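Long-range contacts in CELL division inhibitor (Pyrococcus furiosus, PDB 1G3Q), which probably binds and hydrolyses ATP as a MinD-type cell division ATPase, and is captured here with ADP and magnesium: residues Asn22-Arg32 and Phe226-Glu234; Ser47-Thr58 and Ala72-Val83. All coordinates share one frame; numbering follows the deposited sequence.

Contact 1: Asn22-Arg32 and Phe226-Glu234; sequences NLSVALGDRGR and FVKLAEEIE
Leu23, Ala26 and Leu27 on helix 16-29 pack against Ala230 on helix 221-235, the two segments crossing at -69° with their axes 8.7 Å apart. Alanine suits both sides of this crossing: Ala26 CB meets Ala230 CB at 3.6 Å, and the small methyls let the helices come close here. Leu23, its CG anti to the backbone N (chi1 -178°), sends CD1 over the CA of Ala230 and on to Leu229 and Ile233, while Leu27 CD2 runs alongside Glu234 CG at 3.7 Å.

The aromatic part lies nearer the nucleotide. Asn22 CB sits over the centre of the Phe226 ring, 3.5 Å from its centroid, in a CH-pi contact.

The ionic part closes the outer end. Arg30 NE and NH2 both reach Glu234 OE1 in a salt bridge, NH2 at 2.6 Å in the guanidinium plane, which stands 78° from the carboxylate; the NE distance, 2.5 Å, is doubtfully short. Arg32 NE forms a second salt bridge, to Glu234 OE2 at 2.6 Å. Were Glu234 an alanine, both arginines would probably lose their common carboxylate, the Arg30 guanidinium becoming less fixed. Between two arginines the carboxylate is likely to stay ionised, tying helix 221-235 to both sides of the Schellman turn at Gly31.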
loop_
_atom_site.group_PDB
_atom_site.type_symbol
_atom_site.label_atom_id
_atom_site.label_comp_id
_atom_site.label_asym_id
_atom_site.label_seq_id
_atom_site.Cartn_x
_atom_site.Cartn_y
_atom_site.Cartn_z
ATOM N N ASN A 22 0.494 3.159 -7.087
ATOM C CA ASN A 22 0.240 4.487 -7.640
ATOM C C ASN A 22 0.731 5.620 -6.742
ATOM O O ASN A 22 1.296 6.600 -7.231
ATOM C CB ASN A 22 -1.248 4.676 -7.948
ATOM C CG ASN A 22 -1.673 3.963 -9.225
ATOM O OD1 ASN A 22 -2.032 2.784 -9.206
ATOM N ND2 ASN A 22 -1.615 4.674 -10.342
ATOM N N LEU A 23 0.522 5.491 -5.435
ATOM C CA LEU A 23 0.974 6.522 -4.505
ATOM C C LEU A 23 2.502 6.603 -4.539
ATOM O O LEU A 23 3.076 7.691 -4.500
ATOM C CB LEU A 23 0.487 6.214 -3.082
ATOM C CG LEU A 23 0.850 7.227 -1.989
ATOM C CD1 LEU A 23 0.362 8.622 -2.384
ATOM C CD2 LEU A 23 0.220 6.789 -0.669
ATOM N N SER A 24 3.161 5.449 -4.618
ATOM C CA SER A 24 4.620 5.415 -4.676
ATOM C C SER A 24 5.140 6.216 -5.865
ATOM O O SER A 24 6.041 7.052 -5.724
ATOM C CB SER A 24 5.129 3.975 -4.802
ATOM O OG SER A 24 4.921 3.239 -3.613
ATOM N N VAL A 25 4.580 5.945 -7.041
ATOM C CA VAL A 25 5.001 6.625 -8.257
ATOM C C VAL A 25 4.660 8.115 -8.212
ATOM O O VAL A 25 5.463 8.950 -8.634
ATOM C CB VAL A 25 4.361 5.977 -9.511
ATOM C CG1 VAL A 25 4.817 6.706 -10.768
ATOM C CG2 VAL A 25 4.767 4.501 -9.599
ATOM N N ALA A 26 3.476 8.446 -7.702
ATOM C CA ALA A 26 3.064 9.842 -7.599
ATOM C C ALA A 26 4.038 10.608 -6.699
ATOM O O ALA A 26 4.506 11.690 -7.057
ATOM C CB ALA A 26 1.645 9.936 -7.042
ATOM N N LEU A 27 4.346 10.046 -5.533
ATOM C CA LEU A 27 5.274 10.692 -4.608
ATOM C C LEU A 27 6.679 10.759 -5.201
ATOM O O LEU A 27 7.387 11.763 -5.048
ATOM C CB LEU A 27 5.305 9.940 -3.271
ATOM C CG LEU A 27 4.073 10.068 -2.367
ATOM C CD1 LEU A 27 4.182 9.079 -1.216
ATOM C CD2 LEU A 27 3.965 11.501 -1.835
ATOM N N GLY A 28 7.088 9.685 -5.870
ATOM C CA GLY A 28 8.404 9.667 -6.475
ATOM C C GLY A 28 8.510 10.750 -7.532
ATOM O O GLY A 28 9.557 11.376 -7.702
ATOM N N ASP A 29 7.410 10.977 -8.240
ATOM C CA ASP A 29 7.378 11.981 -9.291
ATOM C C ASP A 29 7.444 13.391 -8.711
ATOM O O ASP A 29 7.779 14.339 -9.415
ATOM C CB ASP A 29 6.114 11.807 -10.137
ATOM C CG ASP A 29 6.181 12.563 -11.451
ATOM O OD1 ASP A 29 7.261 12.562 -12.085
ATOM O OD2 ASP A 29 5.155 13.146 -11.862
ATOM N N ARG A 30 7.127 13.527 -7.426
ATOM C CA ARG A 30 7.168 14.829 -6.768
ATOM C C ARG A 30 8.553 15.056 -6.173
ATOM O O ARG A 30 8.802 16.070 -5.519
ATOM C CB ARG A 30 6.099 14.905 -5.670
ATOM C CG ARG A 30 4.673 14.803 -6.195
ATOM C CD ARG A 30 3.672 14.644 -5.066
ATOM N NE ARG A 30 3.578 15.837 -4.230
ATOM C CZ ARG A 30 2.955 16.956 -4.586
ATOM N NH1 ARG A 30 2.362 17.043 -5.768
ATOM N NH2 ARG A 30 2.931 17.993 -3.760
ATOM N N GLY A 31 9.452 14.102 -6.400
ATOM C CA GLY A 31 10.808 14.227 -5.899
ATOM C C GLY A 31 11.112 13.527 -4.583
ATOM O O GLY A 31 12.217 13.659 -4.067
ATOM N N ARG A 32 10.152 12.785 -4.039
ATOM C CA ARG A 32 10.366 12.084 -2.775
ATOM C C ARG A 32 10.932 10.687 -3.029
ATOM O O ARG A 32 10.517 10.011 -3.970
ATOM C CB ARG A 32 9.047 11.965 -2.003
ATOM C CG ARG A 32 8.247 13.260 -1.928
ATOM C CD ARG A 32 9.026 14.380 -1.246
ATOM N NE ARG A 32 8.340 15.665 -1.372
ATOM C CZ ARG A 32 8.741 16.792 -0.792
ATOM N NH1 ARG A 32 8.050 17.914 -0.969
ATOM N NH2 ARG A 32 9.826 16.801 -0.026
ATOM N N PHE A 226 -4.999 10.025 -7.852
ATOM C CA PHE A 226 -3.818 9.581 -7.116
ATOM C C PHE A 226 -2.796 10.699 -6.936
ATOM O O PHE A 226 -2.095 10.746 -5.921
ATOM C CB PHE A 226 -3.170 8.373 -7.803
ATOM C CG PHE A 226 -3.781 7.058 -7.407
ATOM C CD1 PHE A 226 -4.393 6.242 -8.350
ATOM C CD2 PHE A 226 -3.756 6.645 -6.077
ATOM C CE1 PHE A 226 -4.975 5.032 -7.978
ATOM C CE2 PHE A 226 -4.334 5.437 -5.690
ATOM C CZ PHE A 226 -4.946 4.627 -6.646
ATOM N N VAL A 227 -2.701 11.593 -7.917
ATOM C CA VAL A 227 -1.771 12.712 -7.813
ATOM C C VAL A 227 -2.230 13.594 -6.652
ATOM O O VAL A 227 -1.411 14.061 -5.863
ATOM C CB VAL A 227 -1.733 13.549 -9.114
ATOM C CG1 VAL A 227 -0.904 14.812 -8.899
ATOM C CG2 VAL A 227 -1.123 12.724 -10.245
ATOM N N LYS A 228 -3.542 13.805 -6.549
ATOM C CA LYS A 228 -4.102 14.612 -5.467
ATOM C C LYS A 228 -3.878 13.922 -4.126
ATOM O O LYS A 228 -3.575 14.577 -3.130
ATOM C CB LYS A 228 -5.599 14.854 -5.685
ATOM C CG LYS A 228 -5.904 15.770 -6.861
ATOM C CD LYS A 228 -7.380 16.128 -6.928
ATOM C CE LYS A 228 -7.667 17.064 -8.101
ATOM N NZ LYS A 228 -9.090 17.523 -8.129
ATOM N N LEU A 229 -4.019 12.599 -4.102
ATOM C CA LEU A 229 -3.796 11.851 -2.869
ATOM C C LEU A 229 -2.358 12.059 -2.398
ATOM O O LEU A 229 -2.110 12.276 -1.212
ATOM C CB LEU A 229 -4.042 10.351 -3.078
ATOM C CG LEU A 229 -3.698 9.502 -1.841
ATOM C CD1 LEU A 229 -4.643 9.869 -0.694
ATOM C CD2 LEU A 229 -3.810 8.017 -2.160
ATOM N N ALA A 230 -1.412 11.982 -3.331
ATOM C CA ALA A 230 -0.001 12.164 -3.009
ATOM C C ALA A 230 0.212 13.543 -2.394
ATOM O O ALA A 230 0.978 13.700 -1.447
ATOM C CB ALA A 230 0.847 12.014 -4.259
ATOM N N GLU A 231 -0.474 14.539 -2.945
ATOM C CA GLU A 231 -0.373 15.903 -2.443
ATOM C C GLU A 231 -0.864 15.933 -0.995
ATOM O O GLU A 231 -0.205 16.491 -0.118
ATOM C CB GLU A 231 -1.223 16.843 -3.300
ATOM C CG GLU A 231 -0.931 18.321 -3.082
ATOM C CD GLU A 231 -1.922 19.223 -3.795
ATOM O OE1 GLU A 231 -2.318 18.891 -4.934
ATOM O OE2 GLU A 231 -2.298 20.268 -3.221
ATOM N N GLU A 232 -2.019 15.318 -0.750
ATOM C CA GLU A 232 -2.596 15.273 0.591
ATOM C C GLU A 232 -1.692 14.564 1.595
ATOM O O GLU A 232 -1.509 15.040 2.717
ATOM C CB GLU A 232 -3.959 14.577 0.565
ATOM C CG GLU A 232 -5.072 15.381 -0.082
ATOM C CD GLU A 232 -5.269 16.738 0.577
ATOM O OE1 GLU A 232 -5.261 16.803 1.826
ATOM O OE2 GLU A 232 -5.440 17.736 -0.158
ATOM N N ILE A 233 -1.140 13.422 1.198
ATOM C CA ILE A 233 -0.254 12.657 2.069
ATOM C C ILE A 233 0.910 13.526 2.539
ATOM O O ILE A 233 1.286 13.492 3.713
ATOM C CB ILE A 233 0.310 11.408 1.341
ATOM C CG1 ILE A 233 -0.821 10.418 1.051
ATOM C CG2 ILE A 233 1.399 10.754 2.178
ATOM C CD1 ILE A 233 -1.542 9.927 2.286
ATOM N N GLU A 234 1.477 14.306 1.624
ATOM C CA GLU A 234 2.594 15.176 1.968
ATOM C C GLU A 234 2.182 16.250 2.968
ATOM O O GLU A 234 2.944 16.588 3.874
ATOM C CB GLU A 234 3.160 15.849 0.717
ATOM C CG GLU A 234 3.759 14.895 -0.296
ATOM C CD GLU A 234 4.605 15.619 -1.325
ATOM O OE1 GLU A 234 4.106 16.598 -1.917
ATOM O OE2 GLU A 234 5.767 15.214 -1.540
#

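Contact 2: Ser47-Thr58 and Ala72-Val83; sequences SLVLGVDDPDVT and AIYMTQFDNVYV
The Tyr74 ring carries Pro55 CB over one face, 3.8 Å from the centroid and displaced toward the rim, a CH-pi contact for which a rigid proline is well suited. At its edge, near the ring plane, lies Val57 O. With CG anti to the carbonyl carbon (chi1 -69°), Tyr74 reaches across to the 55-57 backbone, where its OH accepts a fairly straight hydrogen bond from Val57 N (3.1 Å, 160°). The Phe78 ring has Gln77 CG from its own segment over the centre of one face, while Leu50 O approaches its edge, 3.5 Å from CE2.

Between the two rings the packing is aliphatic. Val52, branched at CB, turns CG2 toward Val83 CG1 (3.8 Å) and also rests it near Met75 O and Thr76 CG2. Leu50 slides past Val83 to bring CD1 against CG2. Beyond Tyr74, Val57 CG1 meets Ala72 CB; Ala72, whose methyl lies against the Thr58 backbone, is small enough for this close approach.

Polar groups fix the turns. A water donates to Leu50 O (2.7 Å) and to Gln77 OE1 and accepts from Gln77 N, bridging the segments. Ser47 OG donates to Val52 O at 2.6 Å, in the carbonyl plane on a lone pair, tying the helix end to the loop. Thr76 OG1 accepts from Phe78 N in an ST turn and donates to Val81 O (2.8 Å).

Gly51, whose positive phi suits glycine, ends helix 46-49 in a Schellman motif, its CA near Gln77 OE1. The loop runs beside a short antiparallel pair in which Tyr74 and Val83 are hydrogen-bonded through N and O in both directions; 74-75 is a short, weakly bonded edge strand of the mixed sheet of this P-loop ATPase fold.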
loop_
_atom_site.group_PDB
_atom_site.type_symbol
_atom_site.label_atom_id
_atom_site.label_comp_id
_atom_site.label_asym_id
_atom_site.label_seq_id
_atom_site.Cartn_x
_atom_site.Cartn_y
_atom_site.Cartn_z
ATOM N N SER A 47 5.657 -6.028 -6.592
ATOM C CA SER A 47 6.790 -5.941 -7.510
ATOM C C SER A 47 6.348 -6.046 -8.973
ATOM O O SER A 47 6.809 -5.289 -9.828
ATOM C CB SER A 47 7.803 -7.044 -7.195
ATOM O OG SER A 47 9.050 -6.794 -7.821
ATOM N N LEU A 48 5.446 -6.981 -9.252
ATOM C CA LEU A 48 4.951 -7.186 -10.612
ATOM C C LEU A 48 4.206 -5.943 -11.109
ATOM O O LEU A 48 4.367 -5.515 -12.255
ATOM C CB LEU A 48 4.015 -8.396 -10.641
ATOM C CG LEU A 48 4.107 -9.323 -11.854
ATOM C CD1 LEU A 48 3.954 -8.509 -13.129
ATOM C CD2 LEU A 48 5.452 -10.053 -11.850
ATOM N N VAL A 49 3.387 -5.370 -10.237
ATOM C CA VAL A 49 2.617 -4.179 -10.574
ATOM C C VAL A 49 3.541 -2.981 -10.825
ATOM O O VAL A 49 3.171 -2.031 -11.516
ATOM C CB VAL A 49 1.601 -3.880 -9.445
ATOM C CG1 VAL A 49 1.078 -2.466 -9.541
ATOM C CG2 VAL A 49 0.442 -4.871 -9.547
ATOM N N LEU A 50 4.751 -3.036 -10.282
ATOM C CA LEU A 50 5.713 -1.954 -10.488
ATOM C C LEU A 50 6.697 -2.277 -11.615
ATOM O O LEU A 50 7.653 -1.539 -11.850
ATOM C CB LEU A 50 6.467 -1.650 -9.190
ATOM C CG LEU A 50 5.638 -0.903 -8.136
ATOM C CD1 LEU A 50 6.419 -0.793 -6.833
ATOM C CD2 LEU A 50 5.278 0.481 -8.664
ATOM N N GLY A 51 6.468 -3.390 -12.304
ATOM C CA GLY A 51 7.334 -3.749 -13.419
ATOM C C GLY A 51 8.657 -4.428 -13.110
ATOM O O GLY A 51 9.506 -4.546 -13.989
ATOM N N VAL A 52 8.850 -4.858 -11.868
ATOM C CA VAL A 52 10.077 -5.551 -11.481
ATOM C C VAL A 52 9.662 -7.014 -11.364
ATOM O O VAL A 52 9.193 -7.463 -10.320
ATOM C CB VAL A 52 10.599 -5.036 -10.131
ATOM C CG1 VAL A 52 11.870 -5.775 -9.745
ATOM C CG2 VAL A 52 10.861 -3.540 -10.224
ATOM N N ASP A 53 9.851 -7.762 -12.442
ATOM C CA ASP A 53 9.400 -9.145 -12.466
ATOM C C ASP A 53 10.405 -10.249 -12.195
ATOM O O ASP A 53 10.012 -11.397 -12.021
ATOM C CB ASP A 53 8.734 -9.429 -13.816
ATOM C CG ASP A 53 7.991 -8.225 -14.366
ATOM O OD1 ASP A 53 7.204 -7.609 -13.614
ATOM O OD2 ASP A 53 8.188 -7.896 -15.556
ATOM N N ASP A 54 11.686 -9.920 -12.121
ATOM C CA ASP A 54 12.691 -10.961 -11.961
ATOM C C ASP A 54 13.602 -10.969 -10.724
ATOM O O ASP A 54 14.642 -11.624 -10.738
ATOM C CB ASP A 54 13.557 -10.940 -13.224
ATOM C CG ASP A 54 14.118 -12.287 -13.564
ATOM O OD1 ASP A 54 13.362 -13.281 -13.480
ATOM O OD2 ASP A 54 15.306 -12.351 -13.929
ATOM N N PRO A 55 13.214 -10.290 -9.633
ATOM C CA PRO A 55 14.095 -10.287 -8.458
ATOM C C PRO A 55 14.462 -11.658 -7.885
ATOM O O PRO A 55 13.591 -12.470 -7.593
ATOM C CB PRO A 55 13.323 -9.432 -7.458
ATOM C CG PRO A 55 11.901 -9.791 -7.763
ATOM C CD PRO A 55 11.878 -9.766 -9.285
ATOM N N ASP A 56 15.758 -11.903 -7.716
ATOM C CA ASP A 56 16.220 -13.171 -7.155
ATOM C C ASP A 56 16.160 -13.170 -5.632
ATOM O O ASP A 56 16.067 -14.229 -5.008
ATOM C CB ASP A 56 17.662 -13.461 -7.568
ATOM C CG ASP A 56 17.811 -13.714 -9.049
ATOM O OD1 ASP A 56 16.789 -13.901 -9.740
ATOM O OD2 ASP A 56 18.966 -13.741 -9.517
ATOM N N VAL A 57 16.233 -11.983 -5.037
ATOM C CA VAL A 57 16.211 -11.854 -3.584
ATOM C C VAL A 57 14.984 -11.051 -3.178
ATOM O O VAL A 57 14.736 -9.974 -3.717
ATOM C CB VAL A 57 17.476 -11.136 -3.068
ATOM C CG1 VAL A 57 17.502 -11.164 -1.549
ATOM C CG2 VAL A 57 18.722 -11.805 -3.639
ATOM N N THR A 58 14.226 -11.575 -2.220
ATOM C CA THR A 58 13.004 -10.916 -1.782
ATOM C C THR A 58 12.918 -10.738 -0.275
ATOM O O THR A 58 13.769 -11.207 0.479
ATOM C CB THR A 58 11.766 -11.730 -2.203
ATOM O OG1 THR A 58 11.837 -13.028 -1.600
ATOM C CG2 THR A 58 11.704 -11.890 -3.721
ATOM N N ALA A 72 17.671 -6.921 -0.927
ATOM C CA ALA A 72 16.328 -7.162 -1.439
ATOM C C ALA A 72 15.714 -5.846 -1.904
ATOM O O ALA A 72 14.514 -5.760 -2.154
ATOM C CB ALA A 72 15.461 -7.810 -0.365
ATOM N N ILE A 73 16.548 -4.816 -2.019
ATOM C CA ILE A 73 16.081 -3.509 -2.479
ATOM C C ILE A 73 16.416 -3.342 -3.960
ATOM O O ILE A 73 17.582 -3.382 -4.356
ATOM C CB ILE A 73 16.727 -2.366 -1.667
ATOM C CG1 ILE A 73 16.261 -2.455 -0.204
ATOM C CG2 ILE A 73 16.353 -1.018 -2.273
ATOM C CD1 ILE A 73 16.866 -1.412 0.706
ATOM N N TYR A 74 15.385 -3.151 -4.776
ATOM C CA TYR A 74 15.570 -3.001 -6.213
ATOM C C TYR A 74 15.106 -1.666 -6.758
ATOM O O TYR A 74 14.255 -1.004 -6.175
ATOM C CB TYR A 74 14.810 -4.095 -6.964
ATOM C CG TYR A 74 15.369 -5.481 -6.784
ATOM C CD1 TYR A 74 15.185 -6.181 -5.593
ATOM C CD2 TYR A 74 16.101 -6.093 -7.805
ATOM C CE1 TYR A 74 15.716 -7.457 -5.424
ATOM C CE2 TYR A 74 16.636 -7.359 -7.646
ATOM C CZ TYR A 74 16.439 -8.037 -6.454
ATOM O OH TYR A 74 16.970 -9.293 -6.299
ATOM N N MET A 75 15.673 -1.292 -7.899
ATOM C CA MET A 75 15.295 -0.063 -8.584
ATOM C C MET A 75 14.020 -0.420 -9.335
ATOM O O MET A 75 13.688 -1.598 -9.478
ATOM C CB MET A 75 16.346 0.312 -9.634
ATOM C CG MET A 75 16.342 -0.656 -10.840
ATOM S SD MET A 75 17.424 -0.242 -12.254
ATOM C CE MET A 75 16.325 0.774 -13.271
ATOM N N THR A 76 13.307 0.596 -9.806
ATOM C CA THR A 76 12.122 0.388 -10.625
ATOM C C THR A 76 12.355 1.367 -11.770
ATOM O O THR A 76 13.291 2.167 -11.715
ATOM C CB THR A 76 10.809 0.769 -9.913
ATOM O OG1 THR A 76 10.736 2.192 -9.776
ATOM C CG2 THR A 76 10.730 0.111 -8.541
ATOM N N GLN A 77 11.519 1.315 -12.798
ATOM C CA GLN A 77 11.676 2.215 -13.932
ATOM C C GLN A 77 11.181 3.620 -13.590
ATOM O O GLN A 77 11.216 4.516 -14.426
ATOM C CB GLN A 77 10.890 1.679 -15.126
ATOM C CG GLN A 77 9.384 1.776 -14.948
ATOM C CD GLN A 77 8.632 0.865 -15.891
ATOM O OE1 GLN A 77 8.563 -0.349 -15.679
ATOM N NE2 GLN A 77 8.074 1.441 -16.946
ATOM N N PHE A 78 10.728 3.811 -12.355
ATOM C CA PHE A 78 10.201 5.101 -11.933
ATOM C C PHE A 78 11.173 5.897 -11.076
ATOM O O PHE A 78 11.831 5.354 -10.179
ATOM C CB PHE A 78 8.883 4.880 -11.186
ATOM C CG PHE A 78 7.925 3.999 -11.934
ATOM C CD1 PHE A 78 7.262 4.473 -13.059
ATOM C CD2 PHE A 78 7.748 2.672 -11.563
ATOM C CE1 PHE A 78 6.441 3.638 -13.809
ATOM C CE2 PHE A 78 6.928 1.825 -12.308
ATOM C CZ PHE A 78 6.276 2.306 -13.431
ATOM N N ASP A 79 11.260 7.192 -11.373
ATOM C CA ASP A 79 12.149 8.091 -10.650
ATOM C C ASP A 79 11.883 8.098 -9.160
ATOM O O ASP A 79 10.750 8.316 -8.726
ATOM C CB ASP A 79 12.005 9.533 -11.156
ATOM C CG ASP A 79 12.605 9.735 -12.527
ATOM O OD1 ASP A 79 13.284 8.815 -13.027
ATOM O OD2 ASP A 79 12.404 10.824 -13.099
ATOM N N ASN A 80 12.939 7.860 -8.390
ATOM C CA ASN A 80 12.881 7.876 -6.933
ATOM C C ASN A 80 12.045 6.772 -6.294
ATOM O O ASN A 80 11.723 6.841 -5.106
ATOM C CB ASN A 80 12.373 9.242 -6.459
ATOM C CG ASN A 80 13.165 10.394 -7.057
ATOM O OD1 ASN A 80 14.392 10.425 -6.972
ATOM N ND2 ASN A 80 12.463 11.346 -7.667
ATOM N N VAL A 81 11.703 5.750 -7.067
ATOM C CA VAL A 81 10.904 4.656 -6.530
ATOM C C VAL A 81 11.673 3.341 -6.502
ATOM O O VAL A 81 12.176 2.872 -7.523
ATOM C CB VAL A 81 9.606 4.460 -7.341
ATOM C CG1 VAL A 81 8.795 3.304 -6.760
ATOM C CG2 VAL A 81 8.787 5.739 -7.315
ATOM N N TYR A 82 11.768 2.753 -5.317
ATOM C CA TYR A 82 12.456 1.486 -5.160
ATOM C C TYR A 82 11.461 0.479 -4.607
ATOM O O TYR A 82 10.415 0.860 -4.076
ATOM C CB TYR A 82 13.649 1.652 -4.220
ATOM C CG TYR A 82 14.605 2.714 -4.709
ATOM C CD1 TYR A 82 14.329 4.066 -4.518
ATOM C CD2 TYR A 82 15.753 2.368 -5.423
ATOM C CE1 TYR A 82 15.171 5.053 -5.028
ATOM C CE2 TYR A 82 16.601 3.345 -5.940
ATOM C CZ TYR A 82 16.301 4.684 -5.739
ATOM O OH TYR A 82 17.124 5.650 -6.262
ATOM N N VAL A 83 11.771 -0.802 -4.743
ATOM C CA VAL A 83 10.861 -1.821 -4.252
ATOM C C VAL A 83 11.566 -2.922 -3.469
ATOM O O VAL A 83 12.717 -3.275 -3.750
ATOM C CB VAL A 83 10.050 -2.441 -5.429
ATOM C CG1 VAL A 83 10.995 -3.090 -6.428
ATOM C CG2 VAL A 83 9.026 -3.463 -4.908
HETATM O O HOH W 1 10.085 -1.132 -12.998
#

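Overall arrangement
Contact 1 spans most of the chain, bringing the C-terminal helix onto helix 16-29; contact 2 is local and falls within that span. Their centres are 18 Å apart, yet they touch: Gly28 O probably accepts a hydrogen bond from Asn80 ND2 at 2.9 Å, and Val81 CG2 packs on Ser24 O. Helix 16-29, which begins within the P-loop, joins them, since Phe78 rests on Val25 and Leu50 on Ala21. Contact 1 comes nearer the nucleotide, the Phe226 side chain about 6 Å from ADP and that of Asn22 about 4 Å from that of ADP-binding Thr18. In contact 2 the Leu50 side chain lies about 11 Å from ADP.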